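Local coordinates for dihydropteroate synthase 2 (Mycobacterium tuberculosis, PDB 2VP8), which appears to lack dihydropteroate synthase activity and to have very low affinity for the pterin pyrophosphate substrate, but probably binds the inhibitor dapsone, at residues K131-A135 with A136-L140; E154-E158 with F159-L163; G188-D191 with A192-Q196; L231-R234 with H235-D238. All blocks are in the same frame, centred on the assembly; numbering follows the deposited sequence.

Overall arrangement
The four contacts follow one another along a single parallel TIM-type barrel. Contacts 1 and 2 carry the chain from helices 127-136 and 152-159 into strands 140-142 and 162-166, which are neighbours in the sheet. Their centres are about 9 Å apart, and a probable backbone hydrogen bond from Gly162 N to Asp139 O links them. Contact 3 lies near the start of helix 186-207, which follows strand 162-166, and contact 4 at the junction of helices 227-234 and 236-241. These two centres are about 11 Å apart, with Val190 packed on His235. The centres of contacts 1 and 4 are about 32 Å apart; the first pair joins neighbouring barrel strands, while contact 4 reaches the homodimer's second subunit.

Contact 1 (K131-A135 with A136-L140); sequences KAACA and AGADL
Ala133 and Ala138 meet where the last turn of helix 127-136 unwinds, and this is the close-packed part of the contact. The carbonyl oxygen Ala133 O takes the N-H of Ala138 at 2.9 Å in a fairly straight bond (161° at the hydrogen), while Gly137 N adds a weak one at 3.1 Å. The methyl of Ala138 points back at the helix, its CB 3.2 Å from Ala133 O; the methyls of Ala133 and Ala138 merely touch, 4.4 Å from CB to CB. Gly137 takes a positive phi of 139°, at which a CB would jam against the preceding carbonyl. This is a helix C-terminus in a beta/alpha barrel, the short turn carrying the chain from the outer helix into strand 140-142, and Ala133 also packs on Val122 of the adjacent strand 119-123. Cys134 lies on a second buried flank, with its SG beside its own backbone N and 4.1 Å from Ala138 O; Phe159 of helix 152-159 packs against it. Ala135 forms the solvent side. Ala136, partly exposed, still bonds through its N to Ala132 O at 2.8 Å and packs its methyl on Ile108 of helix 98-114. Farther on, Asp139 forms salt bridges with Arg112 and Arg35.

Contact 2 (E154-E158 with F159-L163); sequences EVAAE and FGAGL
Val155 is the first residue of 154-158 to meet the following segment. Its carbonyl O receives Phe159 N at 3.2 Å, a nearly straight bond (162° at the hydrogen) that arrives almost end-on to the C=O. The same oxygen lies in the plane of the Phe159 ring, at its edge, 3.5 Å from CD1. With CG1 anti to the backbone N (chi1 -179°), the valine runs alongside the ring and brings CG1 to 4.1 Å from Phe159 CD1. Ala156 follows, buried beneath the returning chain: its O accepts Ala161 N at 2.7 Å, in the carbonyl plane, and its CB approaches Leu163 CB at 4.3 Å. Together with the bond from Gly160 N to Ala157 O, 3.3 Å long and delivered from above the carbonyl plane, this closes a Schellman motif, with Gly160 in the positive-phi position. The motif ends the helix of the beta-alpha-beta unit 140-142, 152-159, 162-166 and sends the chain into the barrel sheet, where Ile141 of the neighbouring strand touches both Ala156 and Leu163. At Glu158 the side chain leaves the turn fully extended, on the exposed side of the helix.

Contact 3 (G188-D191 with A192-Q196); sequences GVVD and AVISQ
Gly188 O and Ala192 N make the shortest sound polar bond here, 2.7 Å, with an N-H...O angle of 147° and the donor tilted moderately out of the carbonyl plane. The methyl of Ala192 stands beside the same oxygen. One residue on, Val193 N bonds to Val189 O at 3.2 Å, and the branch Val193 CG2, set beside its own backbone N, lies 3.3 Å from that oxygen. The third rung is the straightest: Ile194 N meets Val190 O at 2.9 Å and 171°. Ser195 N then bonds to Asp191 O, this time from above the carbonyl plane. Such i to i+4 bonding is that of a regular alpha helix, near the beginning of helix 186-207, which lies on the outside of the barrel between strands 162-166 and 214-217. The main side-chain contact rides on the Val190-Ile194 rung. Ile194 CG1 is anti to its carbonyl carbon (chi1 -76°), and from there the chain extends back along the helix, taking CD1 to 3.7 Å from Val190 CG1; the two side chains cross obliquely. Asp191 also runs beside the isoleucine, pointing the same way, with OD2 4.1 Å from Ile194 CD1, while Arg187 offers the carboxylate a long, weak ion pair. Ile194 also touches Leu239 of helix 236-241, and Val193 packs on Leu232 of helix 227-234. The Val193 side chain is about 9 Å from that of His220, a residue characteristic, by similarity, of inactive family members.

Contact 4 (L231-R234 with H235-D238); sequences LLLR and HVAD
His235 folds back onto Leu231 at the break between two consecutive helices of the barrel, 227-234 and 236-241, where it leaves helical geometry and occupies the N-cap position of the second. A chi1 of -78° turns the imidazole away from the carbonyl carbon of His235, which holds it beside its own backbone N and puts ND1 in reach of Leu231 O. ND1 makes a weak bond to Leu231 O at 3.3 Å, with that oxygen at the ring edge and in its plane. The backbone N adds a bent, weak bond to Leu231 O and a hydrogen bond of 3.0 Å to Leu232 O, the latter from above the carbonyl plane. Leu231 O thus receives two weak bonds from one residue, of which the ND1 bond would favour this turn of the ring. Arg234 runs beside the histidine and points the same way. Bends at the second and third torsions curl its chain, and one guanidinium face lies 3.5 Å over Leu231 CD2, offset toward the rim. The guanidinium and imidazole planes are 48° apart, with Arg234 NE 4.6 Å from His235 ND1. Beyond this pair lies the second subunit: Arg234 NH1 makes a weak hydrogen bond to Ile304 O of that chain, and Leu233 packs on the same residue. On the buried side, Val236 has CG2 4.4 Å from Leu233 CD2, while Val236 N forms a long but straight weak bond to Leu233 O, 3.3 Å at 170°.

Contact 1 (K131-A135 with A136-L140)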
ATOM      1  N   LYS B 131     -26.541  20.434  14.724  1.00 36.87           N
ATOM      2  CA  LYS B 131     -26.832  21.076  16.003  1.00 37.08           C
ATOM      3  C   LYS B 131     -27.267  20.053  17.054  1.00 37.21           C
ATOM      4  O   LYS B 131     -26.616  19.907  18.092  1.00 37.19           O
ATOM      5  CB  LYS B 131     -27.899  22.162  15.826  1.00 37.09           C
ATOM      6  CG  LYS B 131     -27.877  23.258  16.890  1.00 37.28           C
ATOM      7  CD  LYS B 131     -29.002  24.271  16.694  1.00 37.23           C
ATOM      8  CE  LYS B 131     -28.861  25.448  17.654  1.00 37.42           C
ATOM      9  NZ  LYS B 131     -30.107  26.258  17.737  1.00 37.27           N
ATOM     10  N   ALA B 132     -28.347  19.329  16.766  1.00 37.38           N
ATOM     11  CA  ALA B 132     -28.891  18.344  17.698  1.00 37.59           C
ATOM     12  C   ALA B 132     -27.943  17.172  17.915  1.00 37.87           C
ATOM     13  O   ALA B 132     -27.929  16.574  18.994  1.00 38.08           O
ATOM     14  CB  ALA B 132     -30.239  17.852  17.221  1.00 37.48           C
ATOM     15  N   ALA B 133     -27.154  16.852  16.891  1.00 38.01           N
ATOM     16  CA  ALA B 133     -26.217  15.734  16.950  1.00 38.14           C
ATOM     17  C   ALA B 133     -25.066  16.027  17.906  1.00 38.26           C
ATOM     18  O   ALA B 133     -24.656  15.154  18.672  1.00 38.31           O
ATOM     19  CB  ALA B 133     -25.697  15.404  15.570  1.00 38.09           C
ATOM     20  N   CYS B 134     -24.555  17.255  17.859  1.00 38.28           N
ATOM     21  CA  CYS B 134     -23.542  17.708  18.805  1.00 38.40           C
ATOM     22  C   CYS B 134     -24.087  17.721  20.229  1.00 38.38           C
ATOM     23  O   CYS B 134     -23.389  17.337  21.170  1.00 38.51           O
ATOM     24  CB  CYS B 134     -23.037  19.096  18.424  1.00 38.26           C
ATOM     25  SG  CYS B 134     -21.993  19.093  16.963  1.00 38.84           S
ATOM     26  N   ALA B 135     -25.335  18.156  20.371  1.00 38.28           N
ATOM     27  CA  ALA B 135     -26.014  18.173  21.660  1.00 38.33           C
ATOM     28  C   ALA B 135     -26.174  16.758  22.188  1.00 38.32           C
ATOM     29  O   ALA B 135     -26.051  16.519  23.389  1.00 38.56           O
ATOM     30  CB  ALA B 135     -27.376  18.852  21.537  1.00 38.44           C
ATOM     31  N   ALA B 136     -26.437  15.823  21.278  1.00 38.08           N
ATOM     32  CA  ALA B 136     -26.603  14.424  21.631  1.00 37.92           C
ATOM     33  C   ALA B 136     -25.292  13.792  22.102  1.00 37.98           C
ATOM     34  O   ALA B 136     -25.312  12.796  22.842  1.00 38.32           O
ATOM     35  CB  ALA B 136     -27.195  13.651  20.465  1.00 37.78           C
ATOM     36  N   GLY B 137     -24.167  14.368  21.676  1.00 37.72           N
ATOM     37  CA  GLY B 137     -22.844  13.916  22.100  1.00 37.47           C
ATOM     38  C   GLY B 137     -21.768  13.861  21.023  1.00 37.45           C
ATOM     39  O   GLY B 137     -20.637  13.459  21.302  1.00 37.68           O
ATOM     40  N   ALA B 138     -22.102  14.257  19.793  1.00 37.11           N
ATOM     41  CA  ALA B 138     -21.129  14.230  18.695  1.00 36.54           C
ATOM     42  C   ALA B 138     -20.010  15.237  18.936  1.00 36.42           C
ATOM     43  O   ALA B 138     -20.238  16.334  19.452  1.00 36.69           O
ATOM     44  CB  ALA B 138     -21.802  14.483  17.357  1.00 36.37           C
ATOM     45  N   ASP B 139     -18.798  14.851  18.565  1.00 36.15           N
ATOM     46  CA  ASP B 139     -17.614  15.650  18.836  1.00 35.83           C
ATOM     47  C   ASP B 139     -17.115  16.331  17.572  1.00 35.36           C
ATOM     48  O   ASP B 139     -16.389  17.328  17.633  1.00 35.43           O
ATOM     49  CB  ASP B 139     -16.511  14.760  19.412  1.00 35.85           C
ATOM     50  CG  ASP B 139     -17.021  13.837  20.498  1.00 37.02           C
ATOM     51  OD1 ASP B 139     -17.423  14.338  21.568  1.00 39.18           O
ATOM     52  OD2 ASP B 139     -17.035  12.607  20.284  1.00 38.02           O
ATOM     53  N   LEU B 140     -17.519  15.791  16.430  1.00 34.79           N
ATOM     54  CA  LEU B 140     -16.967  16.184  15.149  1.00 34.11           C
ATOM     55  C   LEU B 140     -18.079  16.221  14.120  1.00 34.02           C
ATOM     56  O   LEU B 140     -18.867  15.283  14.020  1.00 34.21           O
ATOM     57  CB  LEU B 140     -15.881  15.174  14.738  1.00 34.27           C
ATOM     58  CG  LEU B 140     -15.176  15.198  13.376  1.00 33.82           C
ATOM     59  CD1 LEU B 140     -14.420  16.517  13.136  1.00 33.77           C
ATOM     60  CD2 LEU B 140     -14.231  14.032  13.281  1.00 33.29           C
TER

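Contact 2 (E154-E158 with F159-L163)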
ATOM      1  N   GLU B 154     -20.398  27.889  12.233  1.00 40.02           N
ATOM      2  CA  GLU B 154     -21.003  28.504  13.417  1.00 40.07           C
ATOM      3  C   GLU B 154     -21.439  27.444  14.426  1.00 39.82           C
ATOM      4  O   GLU B 154     -21.171  27.575  15.621  1.00 39.90           O
ATOM      5  CB  GLU B 154     -22.197  29.393  13.037  1.00 40.17           C
ATOM      6  CG  GLU B 154     -22.054  30.879  13.388  1.00 41.03           C
ATOM      7  CD  GLU B 154     -21.377  31.706  12.300  1.00 42.32           C
ATOM      8  OE1 GLU B 154     -20.156  31.441  12.017  1.00 43.42           O
ATOM      9  OE2 GLU B 154     -22.057  32.644  11.745  1.00 42.52           O
ATOM     10  N   VAL B 155     -22.091  26.392  13.934  1.00 39.52           N
ATOM     11  CA  VAL B 155     -22.590  25.309  14.781  1.00 39.18           C
ATOM     12  C   VAL B 155     -21.452  24.612  15.530  1.00 39.19           C
ATOM     13  O   VAL B 155     -21.520  24.441  16.749  1.00 39.36           O
ATOM     14  CB  VAL B 155     -23.404  24.274  13.966  1.00 39.20           C
ATOM     15  CG1 VAL B 155     -23.935  23.160  14.872  1.00 39.28           C
ATOM     16  CG2 VAL B 155     -24.544  24.946  13.222  1.00 38.55           C
ATOM     17  N   ALA B 156     -20.409  24.221  14.799  1.00 38.96           N
ATOM     18  CA  ALA B 156     -19.231  23.591  15.394  1.00 38.83           C
ATOM     19  C   ALA B 156     -18.615  24.462  16.479  1.00 38.83           C
ATOM     20  O   ALA B 156     -18.224  23.964  17.533  1.00 38.90           O
ATOM     21  CB  ALA B 156     -18.199  23.279  14.322  1.00 38.85           C
ATOM     22  N   ALA B 157     -18.545  25.764  16.205  1.00 38.80           N
ATOM     23  CA  ALA B 157     -17.958  26.738  17.116  1.00 38.86           C
ATOM     24  C   ALA B 157     -18.712  26.801  18.445  1.00 38.96           C
ATOM     25  O   ALA B 157     -18.106  26.703  19.512  1.00 38.97           O
ATOM     26  CB  ALA B 157     -17.921  28.109  16.455  1.00 38.85           C
ATOM     27  N   GLU B 158     -20.033  26.954  18.365  1.00 39.04           N
ATOM     28  CA  GLU B 158     -20.908  27.048  19.534  1.00 39.35           C
ATOM     29  C   GLU B 158     -20.831  25.814  20.444  1.00 39.09           C
ATOM     30  O   GLU B 158     -20.768  25.933  21.669  1.00 39.06           O
ATOM     31  CB  GLU B 158     -22.350  27.293  19.076  1.00 39.27           C
ATOM     32  CG  GLU B 158     -23.421  27.170  20.166  1.00 40.16           C
ATOM     33  CD  GLU B 158     -24.818  27.529  19.663  1.00 40.32           C
ATOM     34  OE1 GLU B 158     -24.953  27.682  18.388  1.00 41.69           O
ATOM     35  OE2 GLU B 158     -25.780  27.660  20.542  1.00 40.80           O
ATOM     36  N   PHE B 159     -20.823  24.630  19.836  1.00 39.00           N
ATOM     37  CA  PHE B 159     -20.805  23.381  20.591  1.00 38.75           C
ATOM     38  C   PHE B 159     -19.401  22.897  20.943  1.00 38.62           C
ATOM     39  O   PHE B 159     -19.249  21.899  21.648  1.00 38.64           O
ATOM     40  CB  PHE B 159     -21.572  22.297  19.836  1.00 38.63           C
ATOM     41  CG  PHE B 159     -23.059  22.423  19.956  1.00 38.67           C
ATOM     42  CD1 PHE B 159     -23.790  23.115  18.998  1.00 38.65           C
ATOM     43  CD2 PHE B 159     -23.734  21.856  21.039  1.00 38.62           C
ATOM     44  CE1 PHE B 159     -25.172  23.239  19.112  1.00 38.76           C
ATOM     45  CE2 PHE B 159     -25.114  21.968  21.157  1.00 38.30           C
ATOM     46  CZ  PHE B 159     -25.835  22.664  20.191  1.00 38.56           C
ATOM     47  N   GLY B 160     -18.382  23.609  20.468  1.00 38.32           N
ATOM     48  CA  GLY B 160     -17.003  23.192  20.686  1.00 38.24           C
ATOM     49  C   GLY B 160     -16.733  21.868  19.994  1.00 38.27           C
ATOM     50  O   GLY B 160     -16.037  21.003  20.525  1.00 38.23           O
ATOM     51  N   ALA B 161     -17.309  21.714  18.806  1.00 38.18           N
ATOM     52  CA  ALA B 161     -17.122  20.523  18.000  1.00 38.34           C
ATOM     53  C   ALA B 161     -16.144  20.792  16.868  1.00 38.35           C
ATOM     54  O   ALA B 161     -16.033  21.917  16.379  1.00 38.76           O
ATOM     55  CB  ALA B 161     -18.454  20.052  17.446  1.00 38.28           C
ATOM     56  N   GLY B 162     -15.428  19.754  16.465  1.00 38.44           N
ATOM     57  CA  GLY B 162     -14.560  19.825  15.302  1.00 38.72           C
ATOM     58  C   GLY B 162     -15.349  19.791  14.007  1.00 38.84           C
ATOM     59  O   GLY B 162     -16.550  19.486  13.997  1.00 38.92           O
ATOM     60  N   LEU B 163     -14.672  20.102  12.909  1.00 38.76           N
ATOM     61  CA  LEU B 163     -15.314  20.112  11.606  1.00 38.95           C
ATOM     62  C   LEU B 163     -14.405  19.520  10.539  1.00 39.12           C
ATOM     63  O   LEU B 163     -13.197  19.758  10.533  1.00 38.97           O
ATOM     64  CB  LEU B 163     -15.735  21.538  11.222  1.00 39.01           C
ATOM     65  CG  LEU B 163     -16.461  21.720   9.883  1.00 39.12           C
ATOM     66  CD1 LEU B 163     -17.869  21.131   9.923  1.00 39.62           C
ATOM     67  CD2 LEU B 163     -16.511  23.170   9.485  1.00 38.71           C
TER

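Contact 3 (G188-D191 with A192-Q196)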
ATOM      1  N   GLY B 188      -0.902  22.515 -10.781  1.00 38.67           N
ATOM      2  CA  GLY B 188      -1.906  23.521 -10.430  1.00 37.96           C
ATOM      3  C   GLY B 188      -3.229  22.950  -9.953  1.00 37.53           C
ATOM      4  O   GLY B 188      -3.891  23.543  -9.102  1.00 37.49           O
ATOM      5  N   VAL B 189      -3.610  21.797 -10.499  1.00 37.02           N
ATOM      6  CA  VAL B 189      -4.837  21.112 -10.100  1.00 36.52           C
ATOM      7  C   VAL B 189      -4.787  20.779  -8.612  1.00 36.33           C
ATOM      8  O   VAL B 189      -5.775  20.946  -7.893  1.00 36.21           O
ATOM      9  CB  VAL B 189      -5.069  19.832 -10.938  1.00 36.43           C
ATOM     10  CG1 VAL B 189      -6.330  19.109 -10.496  1.00 36.37           C
ATOM     11  CG2 VAL B 189      -5.164  20.179 -12.415  1.00 36.62           C
ATOM     12  N   VAL B 190      -3.620  20.324  -8.160  1.00 36.20           N
ATOM     13  CA  VAL B 190      -3.382  20.010  -6.752  1.00 35.96           C
ATOM     14  C   VAL B 190      -3.427  21.284  -5.916  1.00 35.96           C
ATOM     15  O   VAL B 190      -4.091  21.328  -4.886  1.00 35.97           O
ATOM     16  CB  VAL B 190      -2.027  19.271  -6.552  1.00 35.93           C
ATOM     17  CG1 VAL B 190      -1.675  19.149  -5.079  1.00 35.59           C
ATOM     18  CG2 VAL B 190      -2.058  17.894  -7.205  1.00 35.56           C
ATOM     19  N   ASP B 191      -2.731  22.320  -6.377  1.00 36.13           N
ATOM     20  CA  ASP B 191      -2.691  23.602  -5.669  1.00 36.25           C
ATOM     21  C   ASP B 191      -4.059  24.283  -5.603  1.00 36.19           C
ATOM     22  O   ASP B 191      -4.361  24.981  -4.637  1.00 36.28           O
ATOM     23  CB  ASP B 191      -1.634  24.532  -6.277  1.00 36.22           C
ATOM     24  CG  ASP B 191      -0.213  24.175  -5.837  1.00 36.66           C
ATOM     25  OD1 ASP B 191       0.737  24.485  -6.584  1.00 36.86           O
ATOM     26  OD2 ASP B 191      -0.039  23.589  -4.745  1.00 37.34           O
ATOM     27  N   ALA B 192      -4.883  24.054  -6.623  1.00 36.15           N
ATOM     28  CA  ALA B 192      -6.258  24.547  -6.650  1.00 36.11           C
ATOM     29  C   ALA B 192      -7.109  23.885  -5.576  1.00 36.23           C
ATOM     30  O   ALA B 192      -7.972  24.530  -4.984  1.00 36.21           O
ATOM     31  CB  ALA B 192      -6.876  24.326  -8.018  1.00 36.09           C
ATOM     32  N   VAL B 193      -6.869  22.596  -5.336  1.00 36.44           N
ATOM     33  CA  VAL B 193      -7.565  21.863  -4.279  1.00 36.60           C
ATOM     34  C   VAL B 193      -7.055  22.326  -2.922  1.00 36.84           C
ATOM     35  O   VAL B 193      -7.838  22.780  -2.090  1.00 36.92           O
ATOM     36  CB  VAL B 193      -7.403  20.325  -4.414  1.00 36.55           C
ATOM     37  CG1 VAL B 193      -8.081  19.610  -3.260  1.00 35.92           C
ATOM     38  CG2 VAL B 193      -7.972  19.837  -5.741  1.00 36.64           C
ATOM     39  N   ILE B 194      -5.740  22.222  -2.718  1.00 37.25           N
ATOM     40  CA  ILE B 194      -5.078  22.675  -1.489  1.00 37.62           C
ATOM     41  C   ILE B 194      -5.566  24.060  -1.063  1.00 38.13           C
ATOM     42  O   ILE B 194      -5.834  24.302   0.115  1.00 38.15           O
ATOM     43  CB  ILE B 194      -3.531  22.673  -1.648  1.00 37.71           C
ATOM     44  CG1 ILE B 194      -2.989  21.240  -1.565  1.00 37.12           C
ATOM     45  CG2 ILE B 194      -2.856  23.574  -0.602  1.00 37.40           C
ATOM     46  CD1 ILE B 194      -1.529  21.089  -1.927  1.00 37.31           C
ATOM     47  N   SER B 195      -5.697  24.959  -2.033  1.00 38.64           N
ATOM     48  CA  SER B 195      -6.162  26.311  -1.760  1.00 39.05           C
ATOM     49  C   SER B 195      -7.593  26.310  -1.230  1.00 39.23           C
ATOM     50  O   SER B 195      -7.874  26.941  -0.214  1.00 39.61           O
ATOM     51  CB  SER B 195      -6.040  27.191  -3.004  1.00 38.88           C
ATOM     52  OG  SER B 195      -6.201  28.552  -2.669  1.00 39.19           O
ATOM     53  N   GLN B 196      -8.483  25.580  -1.897  1.00 39.40           N
ATOM     54  CA  GLN B 196      -9.908  25.596  -1.548  1.00 39.65           C
ATOM     55  C   GLN B 196     -10.231  24.938  -0.211  1.00 39.78           C
ATOM     56  O   GLN B 196     -11.098  25.419   0.514  1.00 40.08           O
ATOM     57  CB  GLN B 196     -10.761  25.005  -2.672  1.00 39.57           C
ATOM     58  CG  GLN B 196     -10.804  25.892  -3.924  1.00 40.03           C
ATOM     59  CD  GLN B 196     -11.465  25.228  -5.122  1.00 39.86           C
ATOM     60  OE1 GLN B 196     -12.259  24.296  -4.979  1.00 40.43           O
ATOM     61  NE2 GLN B 196     -11.144  25.717  -6.312  1.00 39.69           N
TER

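Contact 4 (L231-R234 with H235-D238)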
ATOM      1  N   LEU B 231      -4.588  11.627  -8.796  1.00 35.44           N
ATOM      2  CA  LEU B 231      -3.667  12.754  -8.666  1.00 36.41           C
ATOM      3  C   LEU B 231      -3.543  13.180  -7.225  1.00 37.04           C
ATOM      4  O   LEU B 231      -2.442  13.245  -6.684  1.00 37.83           O
ATOM      5  CB  LEU B 231      -4.129  13.969  -9.463  1.00 36.42           C
ATOM      6  CG  LEU B 231      -3.405  14.369 -10.744  1.00 37.34           C
ATOM      7  CD1 LEU B 231      -3.778  15.824 -11.034  1.00 37.75           C
ATOM      8  CD2 LEU B 231      -1.877  14.186 -10.683  1.00 35.65           C
ATOM      9  N   LEU B 232      -4.677  13.473  -6.602  1.00 37.18           N
ATOM     10  CA  LEU B 232      -4.662  13.913  -5.234  1.00 37.66           C
ATOM     11  C   LEU B 232      -4.002  12.859  -4.364  1.00 38.09           C
ATOM     12  O   LEU B 232      -3.240  13.194  -3.455  1.00 38.77           O
ATOM     13  CB  LEU B 232      -6.070  14.251  -4.752  1.00 37.67           C
ATOM     14  CG  LEU B 232      -6.728  15.425  -5.473  1.00 37.06           C
ATOM     15  CD1 LEU B 232      -8.069  15.719  -4.845  1.00 37.52           C
ATOM     16  CD2 LEU B 232      -5.844  16.669  -5.451  1.00 37.10           C
ATOM     17  N   LEU B 233      -4.271  11.590  -4.662  1.00 38.20           N
ATOM     18  CA  LEU B 233      -3.602  10.484  -3.981  1.00 38.43           C
ATOM     19  C   LEU B 233      -2.090  10.572  -4.131  1.00 38.50           C
ATOM     20  O   LEU B 233      -1.354  10.419  -3.154  1.00 38.67           O
ATOM     21  CB  LEU B 233      -4.076   9.141  -4.529  1.00 38.42           C
ATOM     22  CG  LEU B 233      -5.203   8.436  -3.791  1.00 39.24           C
ATOM     23  CD1 LEU B 233      -5.737   7.249  -4.617  1.00 38.76           C
ATOM     24  CD2 LEU B 233      -4.708   7.994  -2.426  1.00 39.73           C
ATOM     25  N   ARG B 234      -1.633  10.815  -5.357  1.00 38.31           N
ATOM     26  CA  ARG B 234      -0.208  10.952  -5.633  1.00 38.04           C
ATOM     27  C   ARG B 234       0.381  12.077  -4.786  1.00 37.95           C
ATOM     28  O   ARG B 234       1.556  12.036  -4.424  1.00 37.74           O
ATOM     29  CB  ARG B 234       0.007  11.250  -7.115  1.00 38.06           C
ATOM     30  CG  ARG B 234       1.429  11.109  -7.607  1.00 37.03           C
ATOM     31  CD  ARG B 234       1.410  10.673  -9.071  1.00 36.46           C
ATOM     32  NE  ARG B 234       1.480  11.775 -10.019  1.00 33.79           N
ATOM     33  CZ  ARG B 234       0.907  11.784 -11.214  1.00 33.17           C
ATOM     34  NH1 ARG B 234       0.163  10.767 -11.636  1.00 32.64           N
ATOM     35  NH2 ARG B 234       1.063  12.837 -11.987  1.00 32.99           N
ATOM     36  N   HIS B 235      -0.449  13.066  -4.466  1.00 37.89           N
ATOM     37  CA  HIS B 235       0.031  14.289  -3.840  1.00 38.32           C
ATOM     38  C   HIS B 235      -0.368  14.458  -2.379  1.00 38.41           C
ATOM     39  O   HIS B 235      -0.235  15.560  -1.827  1.00 38.61           O
ATOM     40  CB  HIS B 235      -0.372  15.510  -4.672  1.00 38.38           C
ATOM     41  CG  HIS B 235       0.494  15.728  -5.874  1.00 38.89           C
ATOM     42  ND1 HIS B 235       0.330  15.026  -7.049  1.00 39.75           N
ATOM     43  CD2 HIS B 235       1.542  16.560  -6.078  1.00 39.63           C
ATOM     44  CE1 HIS B 235       1.238  15.422  -7.926  1.00 40.27           C
ATOM     45  NE2 HIS B 235       1.988  16.350  -7.362  1.00 39.27           N
ATOM     46  N   VAL B 236      -0.808  13.363  -1.749  1.00 38.02           N
ATOM     47  CA  VAL B 236      -1.166  13.367  -0.332  1.00 37.72           C
ATOM     48  C   VAL B 236      -0.143  14.134   0.494  1.00 37.39           C
ATOM     49  O   VAL B 236      -0.517  15.051   1.205  1.00 37.72           O
ATOM     50  CB  VAL B 236      -1.401  11.931   0.236  1.00 38.15           C
ATOM     51  CG1 VAL B 236      -1.582  11.959   1.731  1.00 37.75           C
ATOM     52  CG2 VAL B 236      -2.640  11.305  -0.387  1.00 38.44           C
ATOM     53  N   ALA B 237       1.141  13.784   0.373  1.00 37.11           N
ATOM     54  CA  ALA B 237       2.245  14.507   1.035  1.00 36.60           C
ATOM     55  C   ALA B 237       2.076  16.018   0.984  1.00 36.66           C
ATOM     56  O   ALA B 237       2.260  16.699   1.999  1.00 36.10           O
ATOM     57  CB  ALA B 237       3.586  14.117   0.440  1.00 36.35           C
ATOM     58  N   ASP B 238       1.725  16.535  -0.195  1.00 36.85           N
ATOM     59  CA  ASP B 238       1.466  17.967  -0.354  1.00 37.14           C
ATOM     60  C   ASP B 238       0.273  18.406   0.506  1.00 37.31           C
ATOM     61  O   ASP B 238       0.354  19.415   1.208  1.00 37.22           O
ATOM     62  CB  ASP B 238       1.273  18.333  -1.827  1.00 36.98           C
ATOM     63  CG  ASP B 238       2.529  18.105  -2.649  1.00 37.71           C
ATOM     64  OD1 ASP B 238       3.573  18.705  -2.318  1.00 38.64           O
ATOM     65  OD2 ASP B 238       2.486  17.320  -3.622  1.00 37.99           O
TER